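Local coordinates for protein endoglucanase A (Clostridium longisporum, PDB 6Q1I) that hydrolyses internal beta-1,4-glucosidic linkages in cellulose, lichenan and cereal beta-glucans, and also degrades xylan, through its family 5 glycoside hydrolase catalytic domain, at residues A[298-303]-A[314-319]; A[21-26]-A[351-356]. All coordinates share one frame; numbering follows the deposited sequence.

Interaction 1. Residues A[298-303]-A[314-319]; sequences ELAEYY and CVWWDN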
loop_
_atom_site.group_PDB
_atom_site.type_symbol
_atom_site.label_atom_id
_atom_site.label_comp_id
_atom_site.label_asym_id
_atom_site.label_seq_id
_atom_site.Cartn_x
_atom_site.Cartn_y
_atom_site.Cartn_z
ATOM N N GLU A 298 -0.554 22.063 -2.851
ATOM C CA GLU A 298 -1.986 22.326 -2.749
ATOM C C GLU A 298 -2.780 21.027 -2.795
ATOM O O GLU A 298 -3.682 20.808 -1.984
ATOM C CB GLU A 298 -2.432 23.262 -3.873
ATOM C CG GLU A 298 -2.081 24.721 -3.651
ATOM C CD GLU A 298 -2.867 25.651 -4.553
ATOM O OE1 GLU A 298 -2.270 26.599 -5.101
ATOM O OE2 GLU A 298 -4.086 25.433 -4.714
ATOM N N LEU A 299 -2.458 20.156 -3.750
ATOM C CA LEU A 299 -3.150 18.876 -3.848
ATOM C C LEU A 299 -2.928 18.034 -2.600
ATOM O O LEU A 299 -3.876 17.462 -2.056
ATOM C CB LEU A 299 -2.676 18.127 -5.094
ATOM C CG LEU A 299 -3.158 16.683 -5.217
ATOM C CD1 LEU A 299 -4.682 16.611 -5.280
ATOM C CD2 LEU A 299 -2.555 16.022 -6.443
ATOM N N ALA A 300 -1.684 17.966 -2.120
ATOM C CA ALA A 300 -1.377 17.160 -0.941
ATOM C C ALA A 300 -2.227 17.579 0.253
ATOM O O ALA A 300 -2.809 16.733 0.941
ATOM C CB ALA A 300 0.112 17.282 -0.605
ATOM N N GLU A 301 -2.305 18.882 0.525
ATOM C CA GLU A 301 -3.074 19.327 1.681
ATOM C C GLU A 301 -4.554 19.038 1.489
ATOM O O GLU A 301 -5.223 18.531 2.397
ATOM C CB GLU A 301 -2.881 20.819 1.957
ATOM C CG GLU A 301 -3.674 21.229 3.201
ATOM C CD GLU A 301 -3.638 22.704 3.522
ATOM O OE1 GLU A 301 -2.896 23.456 2.862
ATOM O OE2 GLU A 301 -4.361 23.104 4.457
ATOM N N TYR A 302 -5.088 19.363 0.314
ATOM C CA TYR A 302 -6.519 19.189 0.102
ATOM C C TYR A 302 -6.894 17.717 0.170
ATOM O O TYR A 302 -7.903 17.348 0.784
ATOM C CB TYR A 302 -6.938 19.782 -1.240
ATOM C CG TYR A 302 -8.438 19.905 -1.336
ATOM C CD1 TYR A 302 -9.075 21.069 -0.921
ATOM C CD2 TYR A 302 -9.226 18.854 -1.786
ATOM C CE1 TYR A 302 -10.437 21.187 -0.974
ATOM C CE2 TYR A 302 -10.601 18.973 -1.845
ATOM C CZ TYR A 302 -11.193 20.141 -1.429
ATOM O OH TYR A 302 -12.557 20.298 -1.469
ATOM N N TYR A 303 -6.078 16.862 -0.446
ATOM C CA TYR A 303 -6.336 15.427 -0.457
ATOM C C TYR A 303 -6.390 14.869 0.958
ATOM O O TYR A 303 -7.342 14.174 1.323
ATOM C CB TYR A 303 -5.243 14.759 -1.290
ATOM C CG TYR A 303 -5.468 13.331 -1.746
ATOM C CD1 TYR A 303 -5.726 12.301 -0.842
ATOM C CD2 TYR A 303 -5.342 12.995 -3.089
ATOM C CE1 TYR A 303 -5.888 10.999 -1.265
ATOM C CE2 TYR A 303 -5.488 11.684 -3.518
ATOM C CZ TYR A 303 -5.776 10.694 -2.604
ATOM O OH TYR A 303 -5.932 9.384 -3.008
ATOM N N CYS A 314 -4.716 7.927 4.286
ATOM C CA CYS A 314 -4.065 7.964 2.987
ATOM C C CYS A 314 -2.562 7.940 3.192
ATOM O O CYS A 314 -2.020 8.614 4.071
ATOM C CB CYS A 314 -4.533 9.162 2.157
ATOM S SG CYS A 314 -4.509 10.721 3.044
ATOM N N VAL A 315 -1.896 7.132 2.369
ATOM C CA VAL A 315 -0.494 6.761 2.564
ATOM C C VAL A 315 0.297 7.164 1.315
ATOM O O VAL A 315 0.104 6.599 0.228
ATOM C CB VAL A 315 -0.372 5.259 2.855
ATOM C CG1 VAL A 315 1.030 4.915 3.291
ATOM C CG2 VAL A 315 -1.384 4.808 3.926
ATOM N N TRP A 316 1.196 8.140 1.471
ATOM C CA TRP A 316 1.985 8.634 0.345
ATOM C C TRP A 316 2.989 7.573 -0.111
ATOM O O TRP A 316 3.640 6.931 0.713
ATOM C CB TRP A 316 2.734 9.901 0.771
ATOM C CG TRP A 316 3.521 10.541 -0.346
ATOM C CD1 TRP A 316 4.752 10.160 -0.807
ATOM C CD2 TRP A 316 3.123 11.661 -1.155
ATOM N NE1 TRP A 316 5.145 10.970 -1.851
ATOM C CE2 TRP A 316 4.168 11.902 -2.079
ATOM C CE3 TRP A 316 2.000 12.499 -1.174
ATOM C CZ2 TRP A 316 4.117 12.941 -3.014
ATOM C CZ3 TRP A 316 1.961 13.536 -2.090
ATOM C CH2 TRP A 316 3.009 13.742 -3.002
ATOM N N TRP A 317 3.123 7.404 -1.432
ATOM C CA TRP A 317 4.125 6.496 -2.004
ATOM C C TRP A 317 5.470 7.218 -2.118
ATOM O O TRP A 317 5.626 8.111 -2.953
ATOM C CB TRP A 317 3.679 5.998 -3.384
ATOM C CG TRP A 317 4.676 5.054 -3.975
ATOM C CD1 TRP A 317 5.600 5.334 -4.956
ATOM C CD2 TRP A 317 4.904 3.691 -3.591
ATOM N NE1 TRP A 317 6.384 4.226 -5.196
ATOM C CE2 TRP A 317 5.982 3.207 -4.370
ATOM C CE3 TRP A 317 4.300 2.830 -2.668
ATOM C CZ2 TRP A 317 6.449 1.897 -4.265
ATOM C CZ3 TRP A 317 4.770 1.530 -2.558
ATOM C CH2 TRP A 317 5.838 1.076 -3.346
ATOM N N ASP A 318 6.452 6.843 -1.295
ATOM C CA ASP A 318 7.776 7.475 -1.305
ATOM C C ASP A 318 8.848 6.468 -1.717
ATOM O O ASP A 318 9.293 5.649 -0.908
ATOM C CB ASP A 318 8.120 8.102 0.045
ATOM C CG ASP A 318 9.318 9.031 -0.046
ATOM O OD1 ASP A 318 10.123 8.834 -0.976
ATOM O OD2 ASP A 318 9.443 9.954 0.784
ATOM N N ASN A 319 9.272 6.542 -2.978
ATOM C CA ASN A 319 10.295 5.652 -3.510
ATOM C C ASN A 319 11.686 6.269 -3.507
ATOM O O ASN A 319 12.600 5.689 -4.090
ATOM C CB ASN A 319 9.921 5.170 -4.912
ATOM C CG ASN A 319 9.708 6.303 -5.891
ATOM O OD1 ASN A 319 9.930 7.472 -5.571
ATOM N ND2 ASN A 319 9.252 5.961 -7.093
#
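Cys-314, the first residue of barrel strand 314-318, meets Tyr-303 of helix 293-309, and this pair begins a sparse layer between helix and sheet. Cys-314 CB lies 4.1 Å from Tyr-303 CE1, approaching the ring obliquely. In one of its two conformers, SG turns back between the backbone N and the carbonyl carbon (chi1 48°) and makes a slanting sulfur-aromatic contact, 5.5 Å from the centroid of the Tyr-303 ring. The tyrosine reaches the strand because its CG lies anti to the backbone N (chi1 -165°); its hydroxyl runs on past the contact to a hydrogen bond with the carbonyl of Ala-235. Two residues along, Trp-316 swings its indole back to the same helix. The six-membered ring leads, with CZ3 4.4 Å from Ala-300 CB and the methyl set obliquely to the indole. Trp-316 NE1 is hydrogen-bonded to Phe-330 O, while Leu-349 of helix 343-356 packs against both Ala-300 and Trp-316. The helix thus packs on the strand that follows it in a beta-alpha-beta unit of the TIM barrel. No hydrogen bond links the two segments. Their union is apolar and, at these distances, rather loose; hydrogen bonds outside it are likely to restrain both rings.

Interaction 2. Residues A[21-26]-A[351-356]; sequences MGVGWN and RGYKNV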
loop_
_atom_site.group_PDB
_atom_site.type_symbol
_atom_site.label_atom_id
_atom_site.label_comp_id
_atom_site.label_asym_id
_atom_site.label_seq_id
_atom_site.Cartn_x
_atom_site.Cartn_y
_atom_site.Cartn_z
ATOM N N MET A 21 -5.359 6.089 11.858
ATOM C CA MET A 21 -4.166 5.872 11.038
ATOM C C MET A 21 -3.608 7.142 10.394
ATOM O O MET A 21 -2.446 7.149 9.974
ATOM C CB MET A 21 -4.465 4.809 9.976
ATOM C CG MET A 21 -4.597 3.405 10.544
ATOM S SD MET A 21 -5.202 2.205 9.340
ATOM C CE MET A 21 -3.885 2.193 8.132
ATOM N N GLY A 22 -4.394 8.206 10.296
ATOM C CA GLY A 22 -3.866 9.492 9.890
ATOM C C GLY A 22 -3.341 9.483 8.473
ATOM O O GLY A 22 -3.870 8.805 7.589
ATOM N N VAL A 23 -2.331 10.318 8.239
ATOM C CA VAL A 23 -1.586 10.314 6.984
ATOM C C VAL A 23 -0.362 9.427 7.157
ATOM O O VAL A 23 0.275 9.401 8.221
ATOM C CB VAL A 23 -1.241 11.741 6.508
ATOM C CG1 VAL A 23 -0.321 12.488 7.486
ATOM C CG2 VAL A 23 -0.626 11.706 5.128
ATOM N N GLY A 24 -0.050 8.666 6.107
ATOM C CA GLY A 24 0.985 7.659 6.172
ATOM C C GLY A 24 2.020 7.814 5.071
ATOM O O GLY A 24 1.912 8.673 4.186
ATOM N N TRP A 25 3.012 6.929 5.134
ATOM C CA TRP A 25 4.181 6.982 4.266
ATOM C C TRP A 25 4.591 5.563 3.903
ATOM O O TRP A 25 4.653 4.699 4.778
ATOM C CB TRP A 25 5.286 7.719 5.023
ATOM C CG TRP A 25 6.573 7.980 4.298
ATOM C CD1 TRP A 25 6.874 9.066 3.536
ATOM C CD2 TRP A 25 7.749 7.162 4.317
ATOM N NE1 TRP A 25 8.171 8.981 3.080
ATOM C CE2 TRP A 25 8.725 7.817 3.539
ATOM C CE3 TRP A 25 8.075 5.945 4.924
ATOM C CZ2 TRP A 25 9.998 7.289 3.345
ATOM C CZ3 TRP A 25 9.346 5.425 4.727
ATOM C CH2 TRP A 25 10.284 6.095 3.943
ATOM N N ASN A 26 4.838 5.321 2.607
ATOM C CA ASN A 26 5.315 4.032 2.110
ATOM C C ASN A 26 6.833 4.026 2.014
ATOM O O ASN A 26 7.416 4.931 1.406
ATOM C CB ASN A 26 4.828 3.762 0.679
ATOM C CG ASN A 26 3.431 3.213 0.602
ATOM O OD1 ASN A 26 3.231 2.000 0.671
ATOM N ND2 ASN A 26 2.460 4.090 0.379
ATOM N N ARG A 351 -0.082 19.307 7.451
ATOM C CA ARG A 351 -1.080 20.351 7.661
ATOM C C ARG A 351 -2.483 19.838 7.340
ATOM O O ARG A 351 -3.438 20.139 8.066
ATOM C CB ARG A 351 -0.728 21.573 6.807
ATOM C CG ARG A 351 -1.686 22.731 6.940
ATOM C CD ARG A 351 -1.126 23.991 6.300
ATOM N NE ARG A 351 -0.864 23.871 4.866
ATOM C CZ ARG A 351 0.345 23.884 4.301
ATOM N NH1 ARG A 351 1.452 24.012 5.019
ATOM N NH2 ARG A 351 0.438 23.790 2.990
ATOM N N GLY A 352 -2.625 19.045 6.275
ATOM C CA GLY A 352 -3.934 18.499 5.950
ATOM C C GLY A 352 -4.456 17.574 7.033
ATOM O O GLY A 352 -5.648 17.585 7.352
ATOM N N TYR A 353 -3.566 16.775 7.627
ATOM C CA TYR A 353 -3.950 15.937 8.757
ATOM C C TYR A 353 -4.376 16.789 9.951
ATOM O O TYR A 353 -5.430 16.555 10.557
ATOM C CB TYR A 353 -2.788 15.001 9.130
ATOM C CG TYR A 353 -3.036 14.287 10.431
ATOM C CD1 TYR A 353 -3.923 13.221 10.505
ATOM C CD2 TYR A 353 -2.436 14.716 11.599
ATOM C CE1 TYR A 353 -4.190 12.591 11.703
ATOM C CE2 TYR A 353 -2.692 14.093 12.805
ATOM C CZ TYR A 353 -3.577 13.034 12.851
ATOM O OH TYR A 353 -3.854 12.416 14.049
ATOM N N LYS A 354 -3.579 17.805 10.287
ATOM C CA LYS A 354 -3.875 18.658 11.434
ATOM C C LYS A 354 -5.099 19.539 11.218
ATOM O O LYS A 354 -5.685 20.021 12.194
ATOM C CB LYS A 354 -2.650 19.512 11.756
ATOM C CG LYS A 354 -1.484 18.721 12.333
ATOM C CD LYS A 354 -1.844 17.986 13.620
ATOM C CE LYS A 354 -2.363 18.917 14.710
ATOM N NZ LYS A 354 -2.822 18.144 15.897
ATOM N N ASN A 355 -5.496 19.775 9.969
ATOM C CA ASN A 355 -6.742 20.489 9.722
ATOM C C ASN A 355 -7.919 19.750 10.334
ATOM O O ASN A 355 -8.916 20.371 10.721
ATOM C CB ASN A 355 -6.994 20.618 8.217
ATOM C CG ASN A 355 -6.116 21.654 7.547
ATOM O OD1 ASN A 355 -5.589 22.561 8.192
ATOM N ND2 ASN A 355 -5.986 21.542 6.228
ATOM N N VAL A 356 -7.827 18.427 10.414
ATOM C CA VAL A 356 -8.915 17.585 10.885
ATOM C C VAL A 356 -8.687 17.123 12.316
ATOM O O VAL A 356 -9.632 17.043 13.104
ATOM C CB VAL A 356 -9.071 16.379 9.930
ATOM C CG1 VAL A 356 -10.185 15.467 10.410
ATOM C CG2 VAL A 356 -9.335 16.868 8.499
#
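Tyr-353, on the last helix of the domain, brings its ring up to the backbone of Gly-22, where strand 23-27 is about to begin. Tyr-353 CE1 comes within 3.6 Å of Gly-22 CA, and the neighbouring CD1 is 4.0 Å from Val-23 N, so the ring borders the main chain at the joint between the two residues and does so obliquely. Lower on the same side chain, Tyr-353 CB meets Val-23 CG1 at 3.9 Å. That methyl sits between the valine's backbone N and carbonyl carbon (chi1 63°), a rotation that turns it to the helix. Gly-22 is the first residue after helix 14-20 to leave helical angles, with a positive phi of 65° that favours glycine, and the bare CA lets the aromatic ring come close.

The next shell surrounds both partners. Val-23 is hydrogen-bonded through its backbone to Lys-70, and its side chain also touches Phe-69 and Val-304. Tyr-353 rests on Lys-70 and Gln-308, and its ring meets that of His-357, the planes about 25° apart. On either side of Tyr-353 in sequence, Arg-351 forms a salt bridge with Glu-301 of helix 293-309, and Asn-355 hydrogen-bonds to the other oxygen of that carboxylate. The arrangement is that of a TIM barrel, in which the C-terminal helix packs outside the first strand, near the seam where the first and eighth strands meet.

From the N terminus, the chain first lays down 21-26, which enters the first barrel strand; its partner lies in the final helix of the chain, so interaction 2 closes a loop of more than 320 residues spanning nearly the whole barrel. Interaction 1 falls wholly within that loop and is far more local, folding helix 293-309 onto the strand that follows it in the last beta-alpha-beta unit. Strands 23-27 and 314-318 meet side by side at the barrel seam, where Trp-316 O lies 2.8 Å from Asn-26 N, a probable hydrogen bond. Together the contacts tie the first and eighth strands to the two last outer helices.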